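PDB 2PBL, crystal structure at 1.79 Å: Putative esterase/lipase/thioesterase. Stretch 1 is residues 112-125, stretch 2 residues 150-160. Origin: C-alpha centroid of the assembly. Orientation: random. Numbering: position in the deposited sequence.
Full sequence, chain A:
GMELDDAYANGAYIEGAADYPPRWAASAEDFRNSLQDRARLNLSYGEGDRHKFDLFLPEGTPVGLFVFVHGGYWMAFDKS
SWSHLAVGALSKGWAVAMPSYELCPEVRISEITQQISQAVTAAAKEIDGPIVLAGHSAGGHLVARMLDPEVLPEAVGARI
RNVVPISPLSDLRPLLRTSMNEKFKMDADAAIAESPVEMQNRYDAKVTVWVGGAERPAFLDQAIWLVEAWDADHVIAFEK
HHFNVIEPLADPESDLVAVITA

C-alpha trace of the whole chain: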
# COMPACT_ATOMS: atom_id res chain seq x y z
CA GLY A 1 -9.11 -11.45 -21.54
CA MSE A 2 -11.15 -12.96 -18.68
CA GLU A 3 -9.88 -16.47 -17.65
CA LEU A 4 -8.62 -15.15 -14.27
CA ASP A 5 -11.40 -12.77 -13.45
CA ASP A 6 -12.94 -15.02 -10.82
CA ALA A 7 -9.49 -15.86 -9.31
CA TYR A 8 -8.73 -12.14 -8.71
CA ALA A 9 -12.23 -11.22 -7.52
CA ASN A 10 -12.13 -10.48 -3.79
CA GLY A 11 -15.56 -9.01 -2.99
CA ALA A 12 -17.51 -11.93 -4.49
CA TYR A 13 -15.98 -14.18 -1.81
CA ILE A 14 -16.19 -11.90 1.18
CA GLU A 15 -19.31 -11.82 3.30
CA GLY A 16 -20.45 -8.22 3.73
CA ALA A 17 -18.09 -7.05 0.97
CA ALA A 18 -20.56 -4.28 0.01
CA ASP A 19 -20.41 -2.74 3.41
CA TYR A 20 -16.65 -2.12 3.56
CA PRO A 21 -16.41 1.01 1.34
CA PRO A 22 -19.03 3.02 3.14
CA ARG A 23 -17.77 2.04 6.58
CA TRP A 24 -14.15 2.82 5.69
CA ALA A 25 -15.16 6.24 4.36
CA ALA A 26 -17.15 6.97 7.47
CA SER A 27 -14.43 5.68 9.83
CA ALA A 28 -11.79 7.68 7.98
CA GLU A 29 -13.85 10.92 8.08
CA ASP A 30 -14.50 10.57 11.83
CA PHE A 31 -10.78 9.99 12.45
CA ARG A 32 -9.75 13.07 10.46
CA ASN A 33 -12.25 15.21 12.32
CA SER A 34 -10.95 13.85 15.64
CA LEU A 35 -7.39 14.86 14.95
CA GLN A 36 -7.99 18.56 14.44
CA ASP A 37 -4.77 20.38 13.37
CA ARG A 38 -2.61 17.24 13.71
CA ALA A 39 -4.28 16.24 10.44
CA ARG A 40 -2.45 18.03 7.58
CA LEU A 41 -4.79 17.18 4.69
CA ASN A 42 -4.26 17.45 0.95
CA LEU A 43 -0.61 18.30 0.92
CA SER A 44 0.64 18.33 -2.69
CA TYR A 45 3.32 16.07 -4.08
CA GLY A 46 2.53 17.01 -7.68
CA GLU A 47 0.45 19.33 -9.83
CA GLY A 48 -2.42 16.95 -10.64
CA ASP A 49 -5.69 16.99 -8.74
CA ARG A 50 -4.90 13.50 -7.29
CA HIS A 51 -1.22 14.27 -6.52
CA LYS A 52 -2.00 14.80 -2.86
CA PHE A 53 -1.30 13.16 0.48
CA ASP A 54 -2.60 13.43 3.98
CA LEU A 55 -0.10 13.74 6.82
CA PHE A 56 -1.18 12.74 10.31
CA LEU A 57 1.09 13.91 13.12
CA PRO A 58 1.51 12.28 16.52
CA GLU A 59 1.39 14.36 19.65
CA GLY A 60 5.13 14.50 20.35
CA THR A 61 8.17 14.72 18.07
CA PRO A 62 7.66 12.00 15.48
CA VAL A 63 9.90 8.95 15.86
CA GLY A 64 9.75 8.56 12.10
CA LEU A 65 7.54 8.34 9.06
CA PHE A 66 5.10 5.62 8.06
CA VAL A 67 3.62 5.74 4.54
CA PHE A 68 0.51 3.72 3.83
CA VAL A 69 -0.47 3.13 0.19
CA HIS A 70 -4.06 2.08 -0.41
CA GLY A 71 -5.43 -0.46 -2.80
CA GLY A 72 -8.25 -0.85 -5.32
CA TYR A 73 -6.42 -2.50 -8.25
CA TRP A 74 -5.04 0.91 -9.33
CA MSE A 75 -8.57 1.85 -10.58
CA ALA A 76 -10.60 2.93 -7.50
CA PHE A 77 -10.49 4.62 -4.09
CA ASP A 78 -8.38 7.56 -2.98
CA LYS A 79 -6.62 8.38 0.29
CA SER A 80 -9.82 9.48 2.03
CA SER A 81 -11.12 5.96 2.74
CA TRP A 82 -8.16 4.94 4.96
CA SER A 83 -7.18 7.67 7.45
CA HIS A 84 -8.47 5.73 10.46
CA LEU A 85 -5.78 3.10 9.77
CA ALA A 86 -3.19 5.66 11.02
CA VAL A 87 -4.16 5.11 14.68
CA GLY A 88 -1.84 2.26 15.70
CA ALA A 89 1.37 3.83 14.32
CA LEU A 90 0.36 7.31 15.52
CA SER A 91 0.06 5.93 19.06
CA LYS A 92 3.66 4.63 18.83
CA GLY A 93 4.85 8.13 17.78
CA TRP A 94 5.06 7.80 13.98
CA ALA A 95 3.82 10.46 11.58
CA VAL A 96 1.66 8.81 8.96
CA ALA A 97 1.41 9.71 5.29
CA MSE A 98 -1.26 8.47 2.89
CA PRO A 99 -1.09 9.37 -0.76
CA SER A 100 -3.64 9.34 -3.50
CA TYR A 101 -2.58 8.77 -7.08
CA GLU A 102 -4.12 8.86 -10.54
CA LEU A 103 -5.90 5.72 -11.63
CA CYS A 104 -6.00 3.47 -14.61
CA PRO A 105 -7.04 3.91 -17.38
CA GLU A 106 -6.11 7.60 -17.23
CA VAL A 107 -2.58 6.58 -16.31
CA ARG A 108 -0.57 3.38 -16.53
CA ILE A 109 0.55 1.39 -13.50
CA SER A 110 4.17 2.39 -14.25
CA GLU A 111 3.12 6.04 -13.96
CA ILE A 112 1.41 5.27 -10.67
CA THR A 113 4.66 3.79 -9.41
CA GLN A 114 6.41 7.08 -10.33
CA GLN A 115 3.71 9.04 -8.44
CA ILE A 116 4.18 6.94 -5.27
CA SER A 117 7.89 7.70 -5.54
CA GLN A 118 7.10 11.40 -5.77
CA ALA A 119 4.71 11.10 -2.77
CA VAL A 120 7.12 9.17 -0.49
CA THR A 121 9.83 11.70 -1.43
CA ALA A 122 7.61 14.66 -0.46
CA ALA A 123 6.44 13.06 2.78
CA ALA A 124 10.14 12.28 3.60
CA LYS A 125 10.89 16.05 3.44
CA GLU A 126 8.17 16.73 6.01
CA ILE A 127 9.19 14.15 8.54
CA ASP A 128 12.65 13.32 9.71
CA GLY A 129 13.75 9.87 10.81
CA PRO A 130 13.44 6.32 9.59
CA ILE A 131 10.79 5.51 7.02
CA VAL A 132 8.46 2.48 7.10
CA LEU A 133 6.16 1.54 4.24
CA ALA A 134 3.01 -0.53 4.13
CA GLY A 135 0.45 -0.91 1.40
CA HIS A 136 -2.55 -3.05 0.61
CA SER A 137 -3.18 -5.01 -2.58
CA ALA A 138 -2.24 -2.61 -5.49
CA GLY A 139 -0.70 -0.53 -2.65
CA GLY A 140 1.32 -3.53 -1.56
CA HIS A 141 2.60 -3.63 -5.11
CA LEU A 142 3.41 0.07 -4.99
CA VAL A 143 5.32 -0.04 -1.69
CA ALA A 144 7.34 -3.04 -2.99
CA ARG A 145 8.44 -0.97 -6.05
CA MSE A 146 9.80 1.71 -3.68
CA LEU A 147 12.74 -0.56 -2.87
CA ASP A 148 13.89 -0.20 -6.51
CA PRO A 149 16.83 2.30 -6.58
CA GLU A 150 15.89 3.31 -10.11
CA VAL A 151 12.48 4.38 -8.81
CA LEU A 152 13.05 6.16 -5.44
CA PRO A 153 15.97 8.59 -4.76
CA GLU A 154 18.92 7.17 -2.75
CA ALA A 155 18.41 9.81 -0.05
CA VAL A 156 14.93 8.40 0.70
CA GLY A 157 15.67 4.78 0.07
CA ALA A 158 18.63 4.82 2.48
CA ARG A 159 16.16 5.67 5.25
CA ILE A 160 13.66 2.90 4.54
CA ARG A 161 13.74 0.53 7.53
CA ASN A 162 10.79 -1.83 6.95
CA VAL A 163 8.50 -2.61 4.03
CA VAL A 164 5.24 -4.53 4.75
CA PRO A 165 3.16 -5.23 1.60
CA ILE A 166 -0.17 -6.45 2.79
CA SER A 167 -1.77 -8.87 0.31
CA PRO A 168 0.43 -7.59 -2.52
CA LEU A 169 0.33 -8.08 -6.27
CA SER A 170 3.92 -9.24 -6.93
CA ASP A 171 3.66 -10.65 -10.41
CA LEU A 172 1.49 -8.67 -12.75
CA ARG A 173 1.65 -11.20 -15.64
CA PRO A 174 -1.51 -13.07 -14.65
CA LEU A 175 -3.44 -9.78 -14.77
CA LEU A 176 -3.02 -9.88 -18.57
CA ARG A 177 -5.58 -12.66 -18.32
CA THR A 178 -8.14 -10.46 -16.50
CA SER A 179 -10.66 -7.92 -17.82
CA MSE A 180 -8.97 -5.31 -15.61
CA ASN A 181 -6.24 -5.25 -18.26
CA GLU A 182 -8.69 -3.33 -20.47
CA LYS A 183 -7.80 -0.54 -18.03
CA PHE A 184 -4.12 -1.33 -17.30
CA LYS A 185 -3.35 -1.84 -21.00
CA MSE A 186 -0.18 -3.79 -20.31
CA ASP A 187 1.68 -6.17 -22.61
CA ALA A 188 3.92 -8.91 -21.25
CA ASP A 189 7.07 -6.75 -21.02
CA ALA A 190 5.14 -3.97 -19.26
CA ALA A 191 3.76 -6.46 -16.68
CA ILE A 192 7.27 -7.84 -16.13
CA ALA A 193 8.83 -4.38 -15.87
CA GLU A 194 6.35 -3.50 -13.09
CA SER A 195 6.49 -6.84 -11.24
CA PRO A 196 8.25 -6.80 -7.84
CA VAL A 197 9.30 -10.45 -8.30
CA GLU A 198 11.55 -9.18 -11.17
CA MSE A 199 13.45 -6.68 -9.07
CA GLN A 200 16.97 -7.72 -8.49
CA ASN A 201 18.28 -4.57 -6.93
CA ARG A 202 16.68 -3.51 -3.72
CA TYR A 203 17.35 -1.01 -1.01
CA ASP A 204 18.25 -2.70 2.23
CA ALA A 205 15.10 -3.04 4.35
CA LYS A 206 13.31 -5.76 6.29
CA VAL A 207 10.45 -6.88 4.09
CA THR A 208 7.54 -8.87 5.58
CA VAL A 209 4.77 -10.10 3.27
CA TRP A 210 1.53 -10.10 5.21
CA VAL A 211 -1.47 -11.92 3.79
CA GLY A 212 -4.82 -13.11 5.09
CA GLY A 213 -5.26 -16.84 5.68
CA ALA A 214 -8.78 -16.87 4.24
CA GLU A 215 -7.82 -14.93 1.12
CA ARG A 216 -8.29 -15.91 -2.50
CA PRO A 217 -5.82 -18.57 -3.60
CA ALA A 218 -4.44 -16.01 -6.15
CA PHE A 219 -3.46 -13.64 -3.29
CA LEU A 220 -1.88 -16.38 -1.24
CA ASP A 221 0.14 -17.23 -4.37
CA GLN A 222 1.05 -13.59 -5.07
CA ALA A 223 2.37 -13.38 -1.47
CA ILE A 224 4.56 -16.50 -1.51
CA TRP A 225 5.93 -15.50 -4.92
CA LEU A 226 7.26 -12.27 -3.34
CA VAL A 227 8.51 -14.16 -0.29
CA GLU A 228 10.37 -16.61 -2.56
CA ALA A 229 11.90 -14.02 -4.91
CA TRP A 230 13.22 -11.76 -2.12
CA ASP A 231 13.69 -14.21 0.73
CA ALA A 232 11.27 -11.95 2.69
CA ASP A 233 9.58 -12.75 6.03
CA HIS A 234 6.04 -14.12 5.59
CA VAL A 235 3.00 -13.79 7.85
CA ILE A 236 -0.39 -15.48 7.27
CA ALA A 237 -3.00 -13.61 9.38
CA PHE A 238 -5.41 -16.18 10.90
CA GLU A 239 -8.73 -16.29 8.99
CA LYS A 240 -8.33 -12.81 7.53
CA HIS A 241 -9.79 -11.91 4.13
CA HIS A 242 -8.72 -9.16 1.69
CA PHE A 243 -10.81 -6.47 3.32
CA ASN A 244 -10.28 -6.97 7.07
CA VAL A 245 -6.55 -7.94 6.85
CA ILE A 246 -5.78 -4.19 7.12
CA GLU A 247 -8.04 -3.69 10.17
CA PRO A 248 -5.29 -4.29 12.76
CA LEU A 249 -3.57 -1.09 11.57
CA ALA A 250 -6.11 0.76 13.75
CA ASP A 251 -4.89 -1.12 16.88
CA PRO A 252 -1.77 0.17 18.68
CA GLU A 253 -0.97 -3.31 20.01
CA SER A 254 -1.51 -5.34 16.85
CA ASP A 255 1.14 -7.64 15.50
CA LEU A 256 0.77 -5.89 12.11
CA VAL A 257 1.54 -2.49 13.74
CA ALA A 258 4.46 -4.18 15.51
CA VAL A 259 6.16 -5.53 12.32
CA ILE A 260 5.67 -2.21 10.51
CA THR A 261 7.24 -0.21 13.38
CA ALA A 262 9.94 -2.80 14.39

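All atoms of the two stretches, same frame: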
# COMPACT_ATOMS: atom_id res chain seq x y z
N ILE A 112 1.83 5.25 -12.07
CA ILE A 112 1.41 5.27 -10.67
C ILE A 112 2.60 5.03 -9.74
O ILE A 112 2.78 5.66 -8.68
CB ILE A 112 0.29 4.22 -10.38
CG1 ILE A 112 -0.96 4.51 -11.24
CG2 ILE A 112 -0.11 4.32 -8.88
CD1 ILE A 112 -2.08 3.52 -11.09
N THR A 113 3.42 4.07 -10.12
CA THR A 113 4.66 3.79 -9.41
C THR A 113 5.53 5.07 -9.23
O THR A 113 6.03 5.39 -8.12
CB THR A 113 5.36 2.64 -10.20
OG1 THR A 113 4.61 1.44 -9.93
CG2 THR A 113 6.76 2.41 -9.70
N GLN A 114 5.62 5.85 -10.32
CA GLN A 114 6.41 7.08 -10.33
C GLN A 114 5.77 8.09 -9.38
O GLN A 114 6.47 8.74 -8.64
CB GLN A 114 6.62 7.62 -11.78
CG GLN A 114 7.40 6.70 -12.62
CD GLN A 114 8.82 6.53 -12.15
OE1 GLN A 114 9.47 7.49 -11.78
NE2 GLN A 114 9.30 5.28 -12.15
N GLN A 115 4.44 8.17 -9.36
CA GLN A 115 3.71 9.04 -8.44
C GLN A 115 3.92 8.69 -6.97
O GLN A 115 4.12 9.58 -6.14
CB GLN A 115 2.22 9.04 -8.76
CG GLN A 115 1.91 9.79 -10.03
CD GLN A 115 0.42 9.77 -10.46
OE1 GLN A 115 -0.49 9.49 -9.67
NE2 GLN A 115 0.19 10.12 -11.75
N ILE A 116 3.91 7.39 -6.65
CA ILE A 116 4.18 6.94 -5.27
C ILE A 116 5.59 7.36 -4.89
O ILE A 116 5.82 7.83 -3.77
CB ILE A 116 3.97 5.41 -5.10
CG1 ILE A 116 2.54 5.05 -5.46
CG2 ILE A 116 4.23 5.00 -3.67
CD1 ILE A 116 1.54 5.95 -4.70
N SER A 117 6.55 7.25 -5.82
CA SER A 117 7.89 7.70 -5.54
C SER A 117 7.91 9.20 -5.21
O SER A 117 8.58 9.63 -4.27
CB SER A 117 8.82 7.44 -6.74
OG SER A 117 10.15 7.86 -6.40
N GLN A 118 7.22 9.99 -6.00
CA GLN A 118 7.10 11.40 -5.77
C GLN A 118 6.45 11.70 -4.39
O GLN A 118 6.90 12.59 -3.66
CB GLN A 118 6.31 12.06 -6.91
CG GLN A 118 7.03 12.06 -8.25
CD GLN A 118 8.33 12.90 -8.22
OE1 GLN A 118 8.35 14.05 -7.72
NE2 GLN A 118 9.40 12.32 -8.76
N ALA A 119 5.42 10.93 -4.03
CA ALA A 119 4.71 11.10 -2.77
C ALA A 119 5.57 10.77 -1.56
O ALA A 119 5.60 11.55 -0.62
CB ALA A 119 3.44 10.24 -2.75
N VAL A 120 6.26 9.62 -1.59
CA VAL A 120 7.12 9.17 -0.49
C VAL A 120 8.20 10.23 -0.31
O VAL A 120 8.46 10.65 0.82
CB VAL A 120 7.74 7.77 -0.77
CG1 VAL A 120 8.77 7.38 0.25
CG2 VAL A 120 6.63 6.65 -0.88
N THR A 121 8.78 10.67 -1.43
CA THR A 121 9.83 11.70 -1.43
C THR A 121 9.38 12.98 -0.75
O THR A 121 10.09 13.48 0.09
CB THR A 121 10.35 12.00 -2.85
OG1 THR A 121 10.97 10.81 -3.35
CG2 THR A 121 11.37 13.14 -2.85
N ALA A 122 8.19 13.48 -1.10
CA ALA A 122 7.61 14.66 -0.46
C ALA A 122 7.31 14.46 1.03
O ALA A 122 7.67 15.29 1.87
CB ALA A 122 6.36 15.07 -1.20
N ALA A 123 6.70 13.33 1.37
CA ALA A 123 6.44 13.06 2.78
C ALA A 123 7.76 13.00 3.58
O ALA A 123 7.82 13.47 4.71
CB ALA A 123 5.62 11.80 2.96
N ALA A 124 8.82 12.44 2.98
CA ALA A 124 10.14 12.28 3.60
C ALA A 124 10.84 13.63 3.86
O ALA A 124 11.77 13.69 4.64
CB ALA A 124 11.02 11.41 2.77
N LYS A 125 10.41 14.68 3.15
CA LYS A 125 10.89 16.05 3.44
C LYS A 125 10.17 16.66 4.64
O LYS A 125 10.69 17.55 5.31
CB LYS A 125 10.68 16.94 2.22
CG LYS A 125 11.53 16.45 1.07
CD LYS A 125 11.47 17.32 -0.15
CE LYS A 125 12.36 16.69 -1.24
NZ LYS A 125 12.10 17.30 -2.54
N GLU A 150 16.16 2.57 -8.88
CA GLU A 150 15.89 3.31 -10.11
C GLU A 150 14.59 4.09 -10.00
O GLU A 150 14.32 5.00 -10.78
CB GLU A 150 15.84 2.31 -11.27
CG GLU A 150 15.91 2.91 -12.62
CD GLU A 150 16.02 1.86 -13.71
OE1 GLU A 150 17.11 1.28 -13.85
OE2 GLU A 150 15.06 1.71 -14.51
N VAL A 151 13.76 3.72 -9.03
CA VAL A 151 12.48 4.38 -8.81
C VAL A 151 12.51 5.49 -7.76
O VAL A 151 12.05 6.61 -8.02
CB VAL A 151 11.39 3.33 -8.52
CG1 VAL A 151 10.05 3.97 -8.22
CG2 VAL A 151 11.25 2.37 -9.72
N LEU A 152 13.03 5.20 -6.56
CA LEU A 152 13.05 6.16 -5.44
C LEU A 152 14.48 6.72 -5.22
O LEU A 152 15.42 5.97 -5.37
CB LEU A 152 12.56 5.41 -4.19
CG LEU A 152 12.30 6.24 -2.93
CD1 LEU A 152 11.05 7.00 -3.11
CD2 LEU A 152 12.19 5.31 -1.75
N PRO A 153 14.64 8.03 -4.96
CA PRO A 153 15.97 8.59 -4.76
C PRO A 153 16.72 7.91 -3.62
O PRO A 153 16.10 7.51 -2.64
CB PRO A 153 15.72 10.08 -4.42
CG PRO A 153 14.39 10.38 -4.97
CD PRO A 153 13.61 9.08 -4.91
N GLU A 154 18.03 7.75 -3.78
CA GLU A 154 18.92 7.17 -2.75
C GLU A 154 18.69 7.79 -1.36
O GLU A 154 18.61 7.08 -0.34
CB GLU A 154 20.38 7.43 -3.17
CG GLU A 154 21.43 6.95 -2.21
CD GLU A 154 21.64 5.47 -2.31
OE1 GLU A 154 21.24 4.74 -1.36
OE2 GLU A 154 22.20 5.06 -3.36
N ALA A 155 18.61 9.10 -1.31
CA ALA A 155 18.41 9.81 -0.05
C ALA A 155 17.16 9.37 0.75
O ALA A 155 17.10 9.49 1.99
CB ALA A 155 18.35 11.33 -0.27
N VAL A 156 16.16 8.88 0.05
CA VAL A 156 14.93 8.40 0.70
C VAL A 156 15.08 6.91 0.96
O VAL A 156 14.82 6.39 2.02
CB VAL A 156 13.65 8.64 -0.18
CG1 VAL A 156 12.39 8.41 0.64
CG2 VAL A 156 13.68 10.02 -0.70
N GLY A 157 15.48 6.19 -0.08
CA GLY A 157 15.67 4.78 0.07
C GLY A 157 16.58 4.43 1.23
O GLY A 157 16.26 3.49 2.00
N ALA A 158 17.67 5.16 1.41
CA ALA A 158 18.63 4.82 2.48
C ALA A 158 17.99 4.77 3.84
O ALA A 158 18.46 4.03 4.72
CB ALA A 158 19.78 5.78 2.51
N ARG A 159 16.90 5.53 3.98
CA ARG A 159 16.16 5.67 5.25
C ARG A 159 15.07 4.64 5.43
O ARG A 159 14.51 4.52 6.55
CB ARG A 159 15.51 7.02 5.31
CG ARG A 159 16.47 8.21 5.44
CD ARG A 159 15.77 9.50 5.13
NE ARG A 159 14.71 9.79 6.10
CZ ARG A 159 13.88 10.81 5.99
NH1 ARG A 159 13.98 11.67 5.01
NH2 ARG A 159 12.94 11.00 6.90
N ILE A 160 14.76 3.86 4.37
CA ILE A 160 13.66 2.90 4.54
C ILE A 160 14.14 1.76 5.44
O ILE A 160 15.12 1.06 5.13
CB ILE A 160 13.15 2.35 3.23
CG1 ILE A 160 12.52 3.46 2.39
CG2 ILE A 160 12.09 1.23 3.45
CD1 ILE A 160 12.21 2.99 0.97
O HOH W 1 11.76 7.99 -10.28
O HOH W 2 12.20 4.93 -12.42

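What fixes the helix of stretch 1 to the loop that opens stretch 2? The central link is a hydrogen bond from Ser117 OG to Val151 O, 2.8 Å long. Ser117 points its CA-to-CB bond toward stretch 2, and with chi1 in the t well its hydroxyl reaches a carbonyl that lies outside any helix. The backbone runs close here, the CA atoms of Ser117 and Leu152 being 5.4 Å apart, and so short a side chain suits the narrow gap. The same carbonyl also accepts from a water: water 1 donates to Val151 O at 2.7 Å and to Gln114 OE1 at 2.8 Å, so Val151 O has two donors.

How does an exposed glutamine take part without a direct hydrogen bond across the contact? Gln114 starts sideways, but its m, m conformation brings the amide end nearer to stretch 2, where both of its polar atoms are served by water. Besides the bridge through OE1, Gln114 NE2 donates to water 2 at 2.9 Å, and that water donates in turn to Glu150 O at 2.7 Å. Two successive loop carbonyls are thus tied to one side-chain amide. Val151 also packs on carbon: its CG1 lies 3.9 Å from Thr113 CG2, while the hydroxyl of Thr113 is satisfied elsewhere in the structure.

What fills the middle of the contact? Small and branched apolar groups do. Val120 CG1 lies 4.1 Å from Leu152 CD1 and 3.8 Å from Val156 CG1, and Ala124 CB continues the row one helical turn later, 3.9 Å from Val156 CG1. Leu152 begins sideways, yet its end comes nearer and enters the buried space. Thr121 sits beside this patch with its hydroxyl already committed: Thr121 OG1 donates to Ser117 O at 2.8 Å, within its own helix, a common way for a helical threonine to satisfy its proton. Ser117 O also accepts the backbone bond from Thr121 N at 3.0 Å. Thr121 OG1 can therefore lie against carbon, 3.5 Å from Pro153 CD, without leaving its proton unpaired. Pro153, with no backbone N-H to satisfy, holds the N-cap position, and Pro153 O accepts from Val156 N at 3.0 Å and from Gly157 N at 2.9 Å.

What closes the far end? Arg159, within the type I turn from Gly157 to Ile160, points its CA-to-CB bond toward stretch 1 and extends its guanidinium to the backbone of the helix. Arg159 NH1 donates to Ala124 O at 3.0 Å, with an N-H...acceptor angle of 168°, and the oxygen lies at the edge of the guanidinium, near its plane, as a nearly straight bond requires. The methyl of Ala124 packs alongside, its CB being 3.7 Å from Arg159 NH1. The other guanidinium nitrogens, NE and NH2, find partners outside the two stretches. Together the contacts bury 458 Å², summed over both sides.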